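Local coordinates for peptide ABC transporter, peptide-binding protein (Thermus thermophilus, PDB 2D5W) that binds oligopeptides, here a pentapeptide, and probably delivers them to an ABC transporter for uptake, at residues T198-A201 / L202-A206; R217-P220 / G221-I224; D523-R526 / R527-L530. All blocks are in the same frame, centred on the assembly; numbering follows the deposited sequence.

Contact 1 (T198-A201 / L202-A206); sequences TPQA and LNRGA
A Schellman motif closes the short helix 199-203, and its defining bond joins Ala206 N to Ala201 O at 3.0 Å, with the donor tilted 33° from the carbonyl plane. Inside this loop the second bond of the motif runs from Gly205 N to Leu202 O, also 3.0 Å. Gly205 sits at positive phi, where a CB would press against the carbonyl oxygen of Arg204. The reversal also brings two methyl groups together, Ala201 CB and Ala206 CB lying 4.0 Å apart. Arg204 is the first residue to leave helical geometry, and its backbone N makes weak bonds to Gln200 O and to Ala201 O as the helical pattern gives way.

At the other end Thr198 occupies the N-cap position, and its carbonyl oxygen receives Leu202 N in a nearly straight bond of 3.0 Å; Pro199 O takes Asn203 N in the same i to i+4 fashion.

On the outer side, the side chains of Gln200 and Arg204 cross with amide and guanidinium planes 43° apart. Gln200 bends back at chi2 (86°), which carries NE2 to 3.4 Å from Arg204 CD. One water accepts from both Gln200 NE2 and Arg204 NE, 2.8 Å from each, and lies in the guanidinium plane at its edge. The branches of Leu202 pack on Leu215 and Trp218 of strand 213-219, while Asn203 OD1 accepts from the backbone N of Trp218. A glycine at C-prime with this pair of nested bonds is the classic Schellman ending of an alpha-helix.

Contact 2 (R217-P220 / G221-I224); sequences RWVP and GNSI
Val219 and Ser223 form the hydrogen-bonded antiparallel pair nearest the turn of a beta hairpin, and both backbone groups of Val219 are used. Its N donates to Ser223 O at 2.8 Å. Its carbonyl oxygen accepts twice, from Ser223 N and from Asn222 N, each 2.9 Å away; the first bond is the straighter, with an N-H...O angle of 167° against 148°. Gly221, between Pro220 and Asn222, turns the chain at positive phi, and its N is bonded to Glu15 OE2. Backbone hydrogen bonds of Asn222 with Phe251 and of Ile224 with Tyr249 join the hairpin to strand 246-251.

Beside Val219, two side-chain polar atoms meet each other: Ser223 OG donates to Asn222 OD1 in the carbonyl plane, on a lone pair, at 2.9 Å. Ser223 OG stands between its backbone N and carbonyl carbon (chi1 60°), near CB and CG2 of Val219, while Asn222 CB lies alongside Val219 CG1.

On the other face Trp218 and Ile224, a non-hydrogen-bonded pair, run side by side. Ile224 CG1 sits over the five-membered ring of Trp218 in a CH-pi contact, 3.7 Å from the ring centroid, and Ser223 O lies at the ring edge, 3.3 Å from Trp218 CD1. Glu15 OE2 also takes the indole NE1 of Trp218, and Arg217 NH2 makes a salt bridge with Glu225. Two successive residues, Asn222 and Ser223, facing the single Val219 make this a classic beta bulge at the head of a hairpin.

Contact 3 (D523-R526 / R527-L530); sequences DPER and RKQL
Arg526 and Gln529 meet one helical turn apart, their guanidinium and amide planes 79° from each other. From CB, which lies 3.2 Å from Arg527 N, the Arg526 chain sets off with CG anti to the backbone N (chi1 179°) and bends at chi2, bringing CD to 3.2 Å from Gln529 OE1. Beyond it, NE passes Leu530 CG, and Leu530 CD2 sits over one guanidinium face, displaced toward its rim, 3.8 Å from Arg526 NH1. NH2 ends the chain, donating to Gln529 OE1 at 3.1 Å within the guanidinium plane but from above the amide plane.

These residues form the start of helix 524-541, where Asp523 is the N-cap: its OD1 accepts from Arg526 N at 2.9 Å, while its carbonyl oxygen receives Arg527 N.

The other end of the Gln529 amide, NE2, shares a water with Glu525 OE2, the water donating to the carboxylate and accepting from the amide. Replacing Gln529 by alanine would probably leave Arg526 NH2 without this acceptor and remove one of the two groups that hold the water. Arg527 folds back at chi3 to lay its guanidinium face over Pro524 CA, and its NH2 bonds to Glu521 O.

Overall arrangement
The three contacts follow one another along the chain without overlap. Contacts 1 and 2 are neighbours, with centres about 11 Å apart: helix 199-203 lies against strand 213-219, which turns back into strand 223-228 as the outer hairpin of a five-stranded mixed sheet. They touch directly, Pro199 CG approaching Trp218 CE3 to 3.6 Å, so the first turn of the helix packs directly on the hairpin. Contact 3 opens helix 524-541 on the opposite side of the chain's centre, its own centre about 47 Å from that of contact 1. The local motifs thus lie in widely separated parts of the peptide-binding protein.

Contact 1 (T198-A201 / L202-A206)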
ATOM      1  N   THR A 198      17.505   3.908  -8.196  1.00  8.81           N
ATOM      2  CA  THR A 198      17.632   2.790  -9.129  1.00  9.81           C
ATOM      3  C   THR A 198      18.734   1.855  -8.643  1.00 10.03           C
ATOM      4  O   THR A 198      19.588   2.248  -7.850  1.00 10.52           O
ATOM      5  CB  THR A 198      17.990   3.263 -10.541  1.00  9.78           C
ATOM      6  OG1 THR A 198      19.247   3.949 -10.500  1.00 12.46           O
ATOM      7  CG2 THR A 198      16.912   4.193 -11.086  1.00 10.45           C
ATOM      8  N   PRO A 199      18.743   0.603  -9.127  1.00  9.75           N
ATOM      9  CA  PRO A 199      19.766  -0.361  -8.705  1.00  9.80           C
ATOM     10  C   PRO A 199      21.213   0.108  -8.861  1.00  9.94           C
ATOM     11  O   PRO A 199      21.998   0.041  -7.914  1.00  9.24           O
ATOM     12  CB  PRO A 199      19.463  -1.586  -9.567  1.00 10.26           C
ATOM     13  CG  PRO A 199      17.973  -1.500  -9.761  1.00  9.95           C
ATOM     14  CD  PRO A 199      17.770  -0.025 -10.039  1.00 10.15           C
ATOM     15  N   GLN A 200      21.573   0.579 -10.049  1.00  9.99           N
ATOM     16  CA  GLN A 200      22.945   1.015 -10.279  1.00 10.74           C
ATOM     17  C   GLN A 200      23.346   2.184  -9.385  1.00 11.11           C
ATOM     18  O   GLN A 200      24.454   2.209  -8.850  1.00 11.72           O
ATOM     19  CB  GLN A 200      23.159   1.355 -11.764  1.00 14.13           C
ATOM     20  CG  GLN A 200      22.310   2.497 -12.308  1.00 19.04           C
ATOM     21  CD  GLN A 200      22.930   3.861 -12.079  1.00 21.45           C
ATOM     22  OE1 GLN A 200      22.306   4.889 -12.344  1.00 25.35           O
ATOM     23  NE2 GLN A 200      24.167   3.879 -11.596  1.00 23.52           N
ATOM     24  N   ALA A 201      22.443   3.139  -9.203  1.00  9.96           N
ATOM     25  CA  ALA A 201      22.735   4.294  -8.360  1.00  9.93           C
ATOM     26  C   ALA A 201      22.951   3.860  -6.915  1.00  8.94           C
ATOM     27  O   ALA A 201      23.916   4.268  -6.267  1.00  9.69           O
ATOM     28  CB  ALA A 201      21.593   5.305  -8.433  1.00 12.02           C
ATOM     29  N   LEU A 202      22.051   3.022  -6.415  1.00  8.27           N
ATOM     30  CA  LEU A 202      22.138   2.547  -5.044  1.00  7.69           C
ATOM     31  C   LEU A 202      23.367   1.676  -4.812  1.00  7.63           C
ATOM     32  O   LEU A 202      24.008   1.770  -3.764  1.00  8.71           O
ATOM     33  CB  LEU A 202      20.866   1.783  -4.668  1.00  8.99           C
ATOM     34  CG  LEU A 202      19.621   2.674  -4.586  1.00  8.02           C
ATOM     35  CD1 LEU A 202      18.376   1.813  -4.467  1.00 11.31           C
ATOM     36  CD2 LEU A 202      19.746   3.634  -3.408  1.00 10.19           C
ATOM     37  N   ASN A 203      23.707   0.834  -5.784  1.00  7.34           N
ATOM     38  CA  ASN A 203      24.872  -0.028  -5.639  1.00  8.69           C
ATOM     39  C   ASN A 203      26.159   0.788  -5.609  1.00  8.53           C
ATOM     40  O   ASN A 203      27.165   0.342  -5.064  1.00 10.95           O
ATOM     41  CB  ASN A 203      24.925  -1.061  -6.767  1.00  8.90           C
ATOM     42  CG  ASN A 203      23.873  -2.143  -6.608  1.00  7.97           C
ATOM     43  OD1 ASN A 203      23.391  -2.399  -5.499  1.00  9.03           O
ATOM     44  ND2 ASN A 203      23.527  -2.800  -7.711  1.00  8.75           N
ATOM     45  N   ARG A 204      26.115   1.987  -6.184  1.00  9.53           N
ATOM     46  CA  ARG A 204      27.269   2.878  -6.205  1.00 11.44           C
ATOM     47  C   ARG A 204      27.264   3.816  -4.993  1.00 11.68           C
ATOM     48  O   ARG A 204      28.050   4.760  -4.928  1.00 14.44           O
ATOM     49  CB  ARG A 204      27.289   3.677  -7.514  1.00 13.03           C
ATOM     50  CG  ARG A 204      27.756   2.859  -8.724  1.00 15.61           C
ATOM     51  CD  ARG A 204      27.121   3.332 -10.030  1.00 19.49           C
ATOM     52  NE  ARG A 204      27.461   4.703 -10.403  1.00 21.38           N
ATOM     53  CZ  ARG A 204      28.629   5.083 -10.915  1.00 22.41           C
ATOM     54  NH1 ARG A 204      28.831   6.358 -11.223  1.00 22.00           N
ATOM     55  NH2 ARG A 204      29.591   4.194 -11.124  1.00 23.40           N
ATOM     56  N   GLY A 205      26.364   3.557  -4.045  1.00 10.48           N
ATOM     57  CA  GLY A 205      26.295   4.349  -2.824  1.00 10.89           C
ATOM     58  C   GLY A 205      25.516   5.649  -2.846  1.00 10.46           C
ATOM     59  O   GLY A 205      25.813   6.560  -2.071  1.00 11.23           O
ATOM     60  N   ALA A 206      24.496   5.736  -3.690  1.00 10.08           N
ATOM     61  CA  ALA A 206      23.706   6.960  -3.803  1.00  9.90           C
ATOM     62  C   ALA A 206      22.946   7.359  -2.542  1.00 10.14           C
ATOM     63  O   ALA A 206      22.686   8.542  -2.328  1.00 10.36           O
ATOM     64  CB  ALA A 206      22.728   6.840  -4.968  1.00 12.46           C
TER
HETATM   65  O   HOH W   1      25.127   6.241 -10.498  1.00 33.33           O

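Contact 2 (R217-P220 / G221-I224)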
ATOM      1  N   ARG A 217      23.838  -4.649  -1.559  1.00  8.98           N
ATOM      2  CA  ARG A 217      23.689  -4.646  -3.011  1.00  8.92           C
ATOM      3  C   ARG A 217      22.296  -5.068  -3.457  1.00  8.31           C
ATOM      4  O   ARG A 217      21.619  -5.852  -2.784  1.00  9.62           O
ATOM      5  CB  ARG A 217      24.718  -5.573  -3.667  1.00 11.23           C
ATOM      6  CG  ARG A 217      24.525  -7.044  -3.348  1.00 11.90           C
ATOM      7  CD  ARG A 217      25.502  -7.914  -4.129  1.00 18.13           C
ATOM      8  NE  ARG A 217      26.889  -7.701  -3.727  1.00 22.16           N
ATOM      9  CZ  ARG A 217      27.402  -8.085  -2.561  1.00 24.49           C
ATOM     10  NH1 ARG A 217      28.677  -7.845  -2.287  1.00 26.94           N
ATOM     11  NH2 ARG A 217      26.645  -8.715  -1.673  1.00 26.99           N
ATOM     12  N   TRP A 218      21.875  -4.531  -4.597  1.00  8.37           N
ATOM     13  CA  TRP A 218      20.592  -4.874  -5.193  1.00  8.09           C
ATOM     14  C   TRP A 218      20.921  -5.563  -6.518  1.00  8.06           C
ATOM     15  O   TRP A 218      21.539  -4.966  -7.400  1.00  8.85           O
ATOM     16  CB  TRP A 218      19.762  -3.615  -5.454  1.00  8.59           C
ATOM     17  CG  TRP A 218      18.368  -3.847  -6.010  1.00  8.27           C
ATOM     18  CD1 TRP A 218      17.785  -5.043  -6.339  1.00  9.12           C
ATOM     19  CD2 TRP A 218      17.398  -2.837  -6.293  1.00  8.93           C
ATOM     20  NE1 TRP A 218      16.505  -4.834  -6.808  1.00  9.52           N
ATOM     21  CE2 TRP A 218      16.243  -3.488  -6.790  1.00  8.70           C
ATOM     22  CE3 TRP A 218      17.391  -1.440  -6.175  1.00  9.50           C
ATOM     23  CZ2 TRP A 218      15.094  -2.789  -7.169  1.00  9.89           C
ATOM     24  CZ3 TRP A 218      16.251  -0.744  -6.552  1.00  9.85           C
ATOM     25  CH2 TRP A 218      15.116  -1.421  -7.044  1.00 10.42           C
ATOM     26  N   VAL A 219      20.562  -6.837  -6.625  1.00  8.29           N
ATOM     27  CA  VAL A 219      20.764  -7.613  -7.849  1.00  8.47           C
ATOM     28  C   VAL A 219      19.353  -7.581  -8.428  1.00  8.39           C
ATOM     29  O   VAL A 219      18.521  -8.436  -8.117  1.00  7.65           O
ATOM     30  CB  VAL A 219      21.180  -9.062  -7.527  1.00  9.02           C
ATOM     31  CG1 VAL A 219      21.500  -9.804  -8.815  1.00 10.35           C
ATOM     32  CG2 VAL A 219      22.386  -9.066  -6.593  1.00 11.17           C
ATOM     33  N   PRO A 220      19.064  -6.595  -9.292  1.00  8.90           N
ATOM     34  CA  PRO A 220      17.715  -6.500  -9.852  1.00  8.78           C
ATOM     35  C   PRO A 220      17.184  -7.736 -10.541  1.00  8.77           C
ATOM     36  O   PRO A 220      17.842  -8.321 -11.399  1.00  9.85           O
ATOM     37  CB  PRO A 220      17.804  -5.283 -10.767  1.00 10.90           C
ATOM     38  CG  PRO A 220      19.201  -5.331 -11.254  1.00 11.24           C
ATOM     39  CD  PRO A 220      20.003  -5.724 -10.026  1.00  8.94           C
ATOM     40  N   GLY A 221      15.969  -8.112 -10.151  1.00  8.51           N
ATOM     41  CA  GLY A 221      15.326  -9.291 -10.691  1.00 10.01           C
ATOM     42  C   GLY A 221      15.643 -10.520  -9.863  1.00  9.71           C
ATOM     43  O   GLY A 221      15.060 -11.582 -10.079  1.00 12.19           O
ATOM     44  N   ASN A 222      16.545 -10.380  -8.895  1.00  8.95           N
ATOM     45  CA  ASN A 222      16.949 -11.516  -8.082  1.00  9.75           C
ATOM     46  C   ASN A 222      16.915 -11.324  -6.569  1.00  8.68           C
ATOM     47  O   ASN A 222      16.300 -12.118  -5.858  1.00  9.05           O
ATOM     48  CB  ASN A 222      18.356 -11.957  -8.506  1.00 13.44           C
ATOM     49  CG  ASN A 222      18.866 -13.143  -7.712  1.00 20.25           C
ATOM     50  OD1 ASN A 222      19.236 -13.013  -6.547  1.00 22.86           O
ATOM     51  ND2 ASN A 222      18.885 -14.312  -8.344  1.00 23.44           N
ATOM     52  N   SER A 223      17.552 -10.272  -6.065  1.00  8.77           N
ATOM     53  CA  SER A 223      17.607 -10.094  -4.623  1.00  8.85           C
ATOM     54  C   SER A 223      18.066  -8.722  -4.169  1.00  8.29           C
ATOM     55  O   SER A 223      18.641  -7.954  -4.934  1.00  9.02           O
ATOM     56  CB  SER A 223      18.578 -11.121  -4.040  1.00 10.72           C
ATOM     57  OG  SER A 223      19.870 -10.940  -4.604  1.00 12.33           O
ATOM     58  N   ILE A 224      17.795  -8.432  -2.902  1.00  9.19           N
ATOM     59  CA  ILE A 224      18.240  -7.204  -2.255  1.00  9.71           C
ATOM     60  C   ILE A 224      18.942  -7.692  -0.987  1.00 10.15           C
ATOM     61  O   ILE A 224      18.337  -8.360  -0.141  1.00 10.63           O
ATOM     62  CB  ILE A 224      17.066  -6.261  -1.910  1.00  9.49           C
ATOM     63  CG1 ILE A 224      16.601  -5.546  -3.186  1.00 10.24           C
ATOM     64  CG2 ILE A 224      17.495  -5.243  -0.852  1.00 12.09           C
ATOM     65  CD1 ILE A 224      15.329  -4.741  -3.029  1.00 11.05           C
TER

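Contact 3 (D523-R526 / R527-L530)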
ATOM      1  N   ASP A 523     -15.198  11.545  17.723  1.00 13.99           N
ATOM      2  CA  ASP A 523     -16.038  10.607  18.453  1.00 13.79           C
ATOM      3  C   ASP A 523     -16.116   9.352  17.586  1.00 13.91           C
ATOM      4  O   ASP A 523     -16.594   9.401  16.450  1.00 13.83           O
ATOM      5  CB  ASP A 523     -17.438  11.173  18.672  1.00 15.22           C
ATOM      6  CG  ASP A 523     -18.357  10.173  19.333  1.00 17.16           C
ATOM      7  OD1 ASP A 523     -19.183   9.563  18.623  1.00 16.14           O
ATOM      8  OD2 ASP A 523     -18.234   9.980  20.562  1.00 20.22           O
ATOM      9  N   PRO A 524     -15.652   8.208  18.109  1.00 12.89           N
ATOM     10  CA  PRO A 524     -15.676   6.957  17.344  1.00 13.26           C
ATOM     11  C   PRO A 524     -17.019   6.543  16.748  1.00 13.10           C
ATOM     12  O   PRO A 524     -17.080   6.103  15.598  1.00 13.71           O
ATOM     13  CB  PRO A 524     -15.150   5.931  18.344  1.00 14.26           C
ATOM     14  CG  PRO A 524     -14.217   6.741  19.191  1.00 15.76           C
ATOM     15  CD  PRO A 524     -15.009   8.005  19.421  1.00 13.50           C
ATOM     16  N   GLU A 525     -18.093   6.677  17.521  1.00 13.16           N
ATOM     17  CA  GLU A 525     -19.407   6.273  17.033  1.00 13.92           C
ATOM     18  C   GLU A 525     -19.945   7.154  15.913  1.00 12.53           C
ATOM     19  O   GLU A 525     -20.448   6.641  14.913  1.00 13.39           O
ATOM     20  CB  GLU A 525     -20.417   6.222  18.181  1.00 16.20           C
ATOM     21  CG  GLU A 525     -21.767   5.656  17.764  1.00 22.32           C
ATOM     22  CD  GLU A 525     -21.640   4.320  17.050  1.00 26.44           C
ATOM     23  OE1 GLU A 525     -21.132   3.358  17.666  1.00 30.43           O
ATOM     24  OE2 GLU A 525     -22.045   4.232  15.871  1.00 30.44           O
ATOM     25  N   ARG A 526     -19.849   8.470  16.066  1.00 12.83           N
ATOM     26  CA  ARG A 526     -20.340   9.359  15.019  1.00 13.43           C
ATOM     27  C   ARG A 526     -19.500   9.155  13.763  1.00 12.13           C
ATOM     28  O   ARG A 526     -20.021   9.164  12.652  1.00 12.21           O
ATOM     29  CB  ARG A 526     -20.279  10.825  15.464  1.00 14.45           C
ATOM     30  CG  ARG A 526     -20.766  11.824  14.411  1.00 18.17           C
ATOM     31  CD  ARG A 526     -22.154  11.458  13.893  1.00 18.97           C
ATOM     32  NE  ARG A 526     -22.666  12.421  12.920  1.00 20.77           N
ATOM     33  CZ  ARG A 526     -23.762  12.234  12.191  1.00 21.86           C
ATOM     34  NH1 ARG A 526     -24.158  13.161  11.331  1.00 23.46           N
ATOM     35  NH2 ARG A 526     -24.460  11.112  12.319  1.00 22.90           N
ATOM     36  N   ARG A 527     -18.197   8.969  13.947  1.00 11.34           N
ATOM     37  CA  ARG A 527     -17.295   8.745  12.824  1.00 10.29           C
ATOM     38  C   ARG A 527     -17.729   7.490  12.067  1.00  9.78           C
ATOM     39  O   ARG A 527     -17.799   7.485  10.836  1.00 10.25           O
ATOM     40  CB  ARG A 527     -15.855   8.593  13.324  1.00 11.11           C
ATOM     41  CG  ARG A 527     -14.839   8.342  12.224  1.00 10.29           C
ATOM     42  CD  ARG A 527     -13.423   8.501  12.744  1.00 10.97           C
ATOM     43  NE  ARG A 527     -13.042   7.490  13.725  1.00 10.81           N
ATOM     44  CZ  ARG A 527     -12.672   7.752  14.975  1.00 10.01           C
ATOM     45  NH1 ARG A 527     -12.326   6.757  15.780  1.00 11.87           N
ATOM     46  NH2 ARG A 527     -12.668   8.998  15.436  1.00 11.35           N
ATOM     47  N   LYS A 528     -18.036   6.434  12.811  1.00 10.32           N
ATOM     48  CA  LYS A 528     -18.478   5.186  12.201  1.00 11.21           C
ATOM     49  C   LYS A 528     -19.791   5.394  11.437  1.00 11.15           C
ATOM     50  O   LYS A 528     -19.950   4.894  10.325  1.00 11.73           O
ATOM     51  CB  LYS A 528     -18.660   4.107  13.273  1.00 11.67           C
ATOM     52  CG  LYS A 528     -19.060   2.739  12.726  1.00 14.35           C
ATOM     53  CD  LYS A 528     -19.351   1.745  13.845  1.00 17.66           C
ATOM     54  CE  LYS A 528     -18.143   1.527  14.742  1.00 22.79           C
ATOM     55  NZ  LYS A 528     -18.440   0.551  15.829  1.00 25.85           N
ATOM     56  N   GLN A 529     -20.726   6.134  12.027  1.00 11.86           N
ATOM     57  CA  GLN A 529     -22.010   6.384  11.370  1.00 11.86           C
ATOM     58  C   GLN A 529     -21.814   7.039  10.006  1.00 10.76           C
ATOM     59  O   GLN A 529     -22.455   6.657   9.030  1.00 11.12           O
ATOM     60  CB  GLN A 529     -22.898   7.286  12.237  1.00 13.84           C
ATOM     61  CG  GLN A 529     -23.176   6.749  13.631  1.00 18.14           C
ATOM     62  CD  GLN A 529     -24.107   7.645  14.429  1.00 19.65           C
ATOM     63  OE1 GLN A 529     -24.010   8.873  14.373  1.00 20.47           O
ATOM     64  NE2 GLN A 529     -25.007   7.034  15.191  1.00 22.12           N
ATOM     65  N   LEU A 530     -20.929   8.028   9.942  1.00 10.72           N
ATOM     66  CA  LEU A 530     -20.663   8.722   8.690  1.00 10.74           C
ATOM     67  C   LEU A 530     -20.005   7.797   7.672  1.00  9.76           C
ATOM     68  O   LEU A 530     -20.383   7.788   6.501  1.00 10.84           O
ATOM     69  CB  LEU A 530     -19.788   9.951   8.952  1.00 11.51           C
ATOM     70  CG  LEU A 530     -20.487  11.038   9.776  1.00 13.03           C
ATOM     71  CD1 LEU A 530     -19.478  12.073  10.247  1.00 15.85           C
ATOM     72  CD2 LEU A 530     -21.578  11.686   8.942  1.00 15.08           C
TER
HETATM   73  O   HOH W   2     -24.669   4.338  15.833  1.00 35.21           O